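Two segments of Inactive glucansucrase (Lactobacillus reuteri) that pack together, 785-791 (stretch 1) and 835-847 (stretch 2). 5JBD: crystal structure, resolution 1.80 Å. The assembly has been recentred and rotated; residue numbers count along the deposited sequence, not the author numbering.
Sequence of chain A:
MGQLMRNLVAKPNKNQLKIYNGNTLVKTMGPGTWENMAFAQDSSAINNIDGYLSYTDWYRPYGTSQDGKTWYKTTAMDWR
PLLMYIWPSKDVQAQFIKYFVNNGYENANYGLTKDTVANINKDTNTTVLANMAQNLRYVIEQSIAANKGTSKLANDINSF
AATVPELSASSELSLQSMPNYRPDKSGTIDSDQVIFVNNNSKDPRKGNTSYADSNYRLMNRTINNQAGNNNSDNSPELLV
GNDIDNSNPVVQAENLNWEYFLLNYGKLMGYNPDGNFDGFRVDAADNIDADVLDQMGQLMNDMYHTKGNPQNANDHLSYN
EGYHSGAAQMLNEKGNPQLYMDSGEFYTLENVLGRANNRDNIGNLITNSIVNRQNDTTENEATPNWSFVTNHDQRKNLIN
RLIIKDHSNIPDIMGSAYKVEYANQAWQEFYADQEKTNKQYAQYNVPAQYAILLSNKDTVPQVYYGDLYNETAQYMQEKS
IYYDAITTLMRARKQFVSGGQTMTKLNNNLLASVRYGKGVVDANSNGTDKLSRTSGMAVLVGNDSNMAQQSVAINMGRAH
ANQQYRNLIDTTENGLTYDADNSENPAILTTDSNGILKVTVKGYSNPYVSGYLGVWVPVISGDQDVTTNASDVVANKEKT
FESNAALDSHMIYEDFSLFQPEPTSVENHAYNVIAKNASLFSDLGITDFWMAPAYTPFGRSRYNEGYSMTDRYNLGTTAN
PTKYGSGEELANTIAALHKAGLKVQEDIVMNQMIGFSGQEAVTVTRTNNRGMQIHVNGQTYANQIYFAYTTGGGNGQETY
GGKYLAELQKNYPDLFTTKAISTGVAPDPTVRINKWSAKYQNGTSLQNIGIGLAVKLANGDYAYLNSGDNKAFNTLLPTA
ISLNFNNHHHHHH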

# COMPACT_ATOMS: atom_id res chain seq x y z
N ILE A 785 3.99 -20.34 -20.05
CA ILE A 785 3.70 -19.06 -20.67
C ILE A 785 2.33 -18.56 -20.19
O ILE A 785 1.35 -19.29 -20.26
CB ILE A 785 3.82 -19.12 -22.22
CG1 ILE A 785 5.28 -19.43 -22.58
CG2 ILE A 785 3.37 -17.80 -22.83
CD1 ILE A 785 5.63 -19.39 -24.04
N TYR A 786 2.30 -17.30 -19.75
CA TYR A 786 1.16 -16.67 -19.09
C TYR A 786 1.05 -15.25 -19.64
O TYR A 786 2.07 -14.56 -19.79
CB TYR A 786 1.47 -16.62 -17.58
CG TYR A 786 0.42 -16.04 -16.63
CD1 TYR A 786 -0.84 -16.62 -16.50
CD2 TYR A 786 0.72 -14.94 -15.81
CE1 TYR A 786 -1.78 -16.11 -15.60
CE2 TYR A 786 -0.22 -14.42 -14.91
CZ TYR A 786 -1.46 -15.01 -14.80
OH TYR A 786 -2.41 -14.50 -13.91
N PHE A 787 -0.17 -14.81 -19.95
CA PHE A 787 -0.38 -13.52 -20.60
C PHE A 787 -0.69 -12.41 -19.58
O PHE A 787 -1.77 -11.81 -19.59
CB PHE A 787 -1.47 -13.63 -21.67
CG PHE A 787 -1.18 -14.64 -22.75
CD1 PHE A 787 0.06 -14.67 -23.39
CD2 PHE A 787 -2.16 -15.52 -23.18
CE1 PHE A 787 0.32 -15.59 -24.40
CE2 PHE A 787 -1.91 -16.43 -24.19
CZ PHE A 787 -0.66 -16.47 -24.81
N ALA A 788 0.29 -12.13 -18.73
CA ALA A 788 0.11 -11.15 -17.65
C ALA A 788 0.02 -9.76 -18.23
O ALA A 788 0.66 -9.47 -19.25
CB ALA A 788 1.29 -11.21 -16.68
N TYR A 789 -0.78 -8.92 -17.59
CA TYR A 789 -0.73 -7.47 -17.82
C TYR A 789 0.53 -6.94 -17.15
O TYR A 789 0.65 -7.02 -15.93
CB TYR A 789 -1.99 -6.80 -17.28
CG TYR A 789 -3.21 -7.12 -18.11
CD1 TYR A 789 -3.95 -8.28 -17.88
CD2 TYR A 789 -3.60 -6.30 -19.16
CE1 TYR A 789 -5.06 -8.59 -18.67
CE2 TYR A 789 -4.71 -6.59 -19.94
CZ TYR A 789 -5.43 -7.74 -19.70
OH TYR A 789 -6.52 -8.04 -20.47
N THR A 790 1.47 -6.46 -17.96
CA THR A 790 2.78 -5.99 -17.48
C THR A 790 3.26 -4.65 -18.04
O THR A 790 4.24 -4.09 -17.54
CB THR A 790 3.88 -6.97 -17.91
OG1 THR A 790 3.96 -6.95 -19.34
CG2 THR A 790 3.61 -8.38 -17.44
N THR A 791 2.61 -4.15 -19.09
CA THR A 791 3.21 -3.13 -19.93
C THR A 791 2.38 -1.85 -19.91
O THR A 791 1.15 -1.88 -20.08
CB THR A 791 3.44 -3.70 -21.34
OG1 THR A 791 4.31 -4.83 -21.25
CG2 THR A 791 4.05 -2.65 -22.27
N LYS A 835 8.71 3.13 -20.59
CA LYS A 835 7.58 2.22 -20.54
C LYS A 835 7.96 1.01 -19.70
O LYS A 835 9.01 0.44 -19.93
CB LYS A 835 7.25 1.77 -21.96
CG LYS A 835 6.05 0.86 -22.07
CD LYS A 835 5.63 0.60 -23.53
CE LYS A 835 4.82 1.74 -24.14
NZ LYS A 835 3.78 2.39 -23.25
N TRP A 836 7.11 0.63 -18.74
CA TRP A 836 7.34 -0.56 -17.91
C TRP A 836 6.97 -1.81 -18.70
O TRP A 836 6.04 -1.79 -19.50
CB TRP A 836 6.55 -0.50 -16.58
CG TRP A 836 6.98 0.64 -15.71
CD1 TRP A 836 6.40 1.88 -15.62
CD2 TRP A 836 8.10 0.66 -14.83
NE1 TRP A 836 7.10 2.67 -14.75
CE2 TRP A 836 8.15 1.95 -14.24
CE3 TRP A 836 9.08 -0.27 -14.48
CZ2 TRP A 836 9.14 2.32 -13.30
CZ3 TRP A 836 10.07 0.09 -13.55
CH2 TRP A 836 10.09 1.37 -12.98
N SER A 837 7.71 -2.89 -18.47
CA SER A 837 7.38 -4.20 -19.01
C SER A 837 8.03 -5.27 -18.11
O SER A 837 8.70 -4.92 -17.13
CB SER A 837 7.85 -4.32 -20.46
OG SER A 837 9.26 -4.43 -20.55
N ALA A 838 7.83 -6.55 -18.43
CA ALA A 838 8.21 -7.66 -17.54
C ALA A 838 9.69 -7.73 -17.22
O ALA A 838 10.07 -8.16 -16.12
CB ALA A 838 7.75 -8.98 -18.12
N LYS A 839 10.54 -7.30 -18.15
CA LYS A 839 11.98 -7.33 -17.92
C LYS A 839 12.42 -6.51 -16.69
O LYS A 839 13.47 -6.79 -16.14
CB LYS A 839 12.77 -6.90 -19.16
CG LYS A 839 12.71 -5.42 -19.51
CD LYS A 839 13.42 -5.18 -20.84
CE LYS A 839 13.50 -3.71 -21.18
NZ LYS A 839 14.02 -3.48 -22.55
N TYR A 840 11.60 -5.54 -16.27
CA TYR A 840 11.84 -4.74 -15.07
C TYR A 840 11.05 -5.19 -13.83
O TYR A 840 10.97 -4.43 -12.84
CB TYR A 840 11.54 -3.26 -15.37
CG TYR A 840 12.43 -2.62 -16.39
CD1 TYR A 840 13.82 -2.74 -16.31
CD2 TYR A 840 11.90 -1.88 -17.46
CE1 TYR A 840 14.64 -2.15 -17.25
CE2 TYR A 840 12.72 -1.30 -18.41
CZ TYR A 840 14.08 -1.43 -18.30
OH TYR A 840 14.92 -0.85 -19.23
N GLN A 841 10.48 -6.40 -13.87
CA GLN A 841 9.55 -6.89 -12.84
C GLN A 841 9.95 -8.28 -12.36
O GLN A 841 10.45 -9.10 -13.14
CB GLN A 841 8.12 -6.92 -13.41
CG GLN A 841 7.61 -5.55 -13.79
CD GLN A 841 6.29 -5.58 -14.56
OE1 GLN A 841 5.49 -6.51 -14.45
NE2 GLN A 841 6.06 -4.53 -15.34
N ASN A 842 9.72 -8.53 -11.06
CA ASN A 842 10.00 -9.83 -10.44
C ASN A 842 8.88 -10.83 -10.66
O ASN A 842 9.14 -12.03 -10.73
CB ASN A 842 10.18 -9.68 -8.91
CG ASN A 842 11.47 -8.98 -8.52
OD1 ASN A 842 11.51 -8.23 -7.53
ND2 ASN A 842 12.54 -9.24 -9.25
N GLY A 843 7.64 -10.34 -10.76
CA GLY A 843 6.49 -11.21 -10.86
C GLY A 843 5.23 -10.43 -10.62
O GLY A 843 5.25 -9.19 -10.63
N THR A 844 4.12 -11.13 -10.44
CA THR A 844 2.83 -10.49 -10.18
C THR A 844 2.01 -11.37 -9.27
O THR A 844 2.16 -12.60 -9.29
CB THR A 844 2.04 -10.20 -11.49
OG1 THR A 844 0.76 -9.63 -11.18
CG2 THR A 844 1.82 -11.47 -12.29
N SER A 845 1.12 -10.75 -8.49
CA SER A 845 0.04 -11.49 -7.86
C SER A 845 -0.87 -12.05 -8.96
O SER A 845 -0.88 -11.55 -10.07
CB SER A 845 -0.76 -10.62 -6.88
OG SER A 845 -1.15 -9.39 -7.46
N LEU A 846 -1.60 -13.12 -8.64
CA LEU A 846 -2.41 -13.81 -9.64
C LEU A 846 -3.41 -12.82 -10.23
O LEU A 846 -4.04 -12.07 -9.49
CB LEU A 846 -3.12 -15.02 -9.04
CG LEU A 846 -2.28 -16.06 -8.30
CD1 LEU A 846 -3.15 -17.23 -7.84
CD2 LEU A 846 -1.10 -16.55 -9.12
N GLN A 847 -3.53 -12.79 -11.56
CA GLN A 847 -4.33 -11.75 -12.22
C GLN A 847 -5.74 -12.17 -12.62
O GLN A 847 -6.47 -11.39 -13.24
CB GLN A 847 -3.56 -11.21 -13.44
CG GLN A 847 -2.28 -10.48 -13.04
CD GLN A 847 -1.65 -9.71 -14.19
OE1 GLN A 847 -2.09 -9.81 -15.34
NE2 GLN A 847 -0.60 -8.94 -13.89

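Two strands that cross steeply cannot pair their backbones along their length, and side-chain amides often supply the missing hydrogen bonds. The contact between residues 785-791 and 835-847 illustrates this principle: the N-to-C directions of strands 785-791 and 841-845 differ by 111°, and their axes come no closer than 8.8 Å.

Stretch 2 first meets the end of stretch 1 as a loop. The aliphatic part of Lys-835 lies against Thr-791, with CD of Lys-835 3.8 Å from CG2 of Thr-791. The backbones then come close enough for two CA-H...O contacts, from CA of Thr-791 to O of Trp-836 (3.2 Å) and from CA of Ser-837 to O of Thr-790 (3.5 Å). Trp-836 contributes mainly backbone here, since the end of its side chain leads away. At Ala-838 the methyl packs loosely on Thr-790, CB to CG2 being 4.2 Å, and the chain turns, with N of Gln-841 hydrogen-bonded to O of Ala-838 at 2.9 Å.

That turn brings in the first amide. Gln-841 points toward stretch 1, and its NE2 donates to O of Thr-790 at 2.9 Å. Three residues on, Thr-844 offers a methyl instead: its CG2 stands 4.4 Å from both CB of Ala-788 and CE2 of Tyr-786, meeting the tyrosine ring at its edge.

Gln-847 completes the example. Its side chain mimics a peptide group, accepting from N of Tyr-789 through OE1 (2.8 Å) and donating from NE2 to O of Tyr-789 (3.1 Å), so that both backbone polar groups of one residue are satisfied by one amide. NE2 also donates to OG1 of Thr-844 at 3.1 Å, which helps to hold the amide in place. The backbone N of Gln-847, meanwhile, donates to OH of Tyr-786 at 3.1 Å.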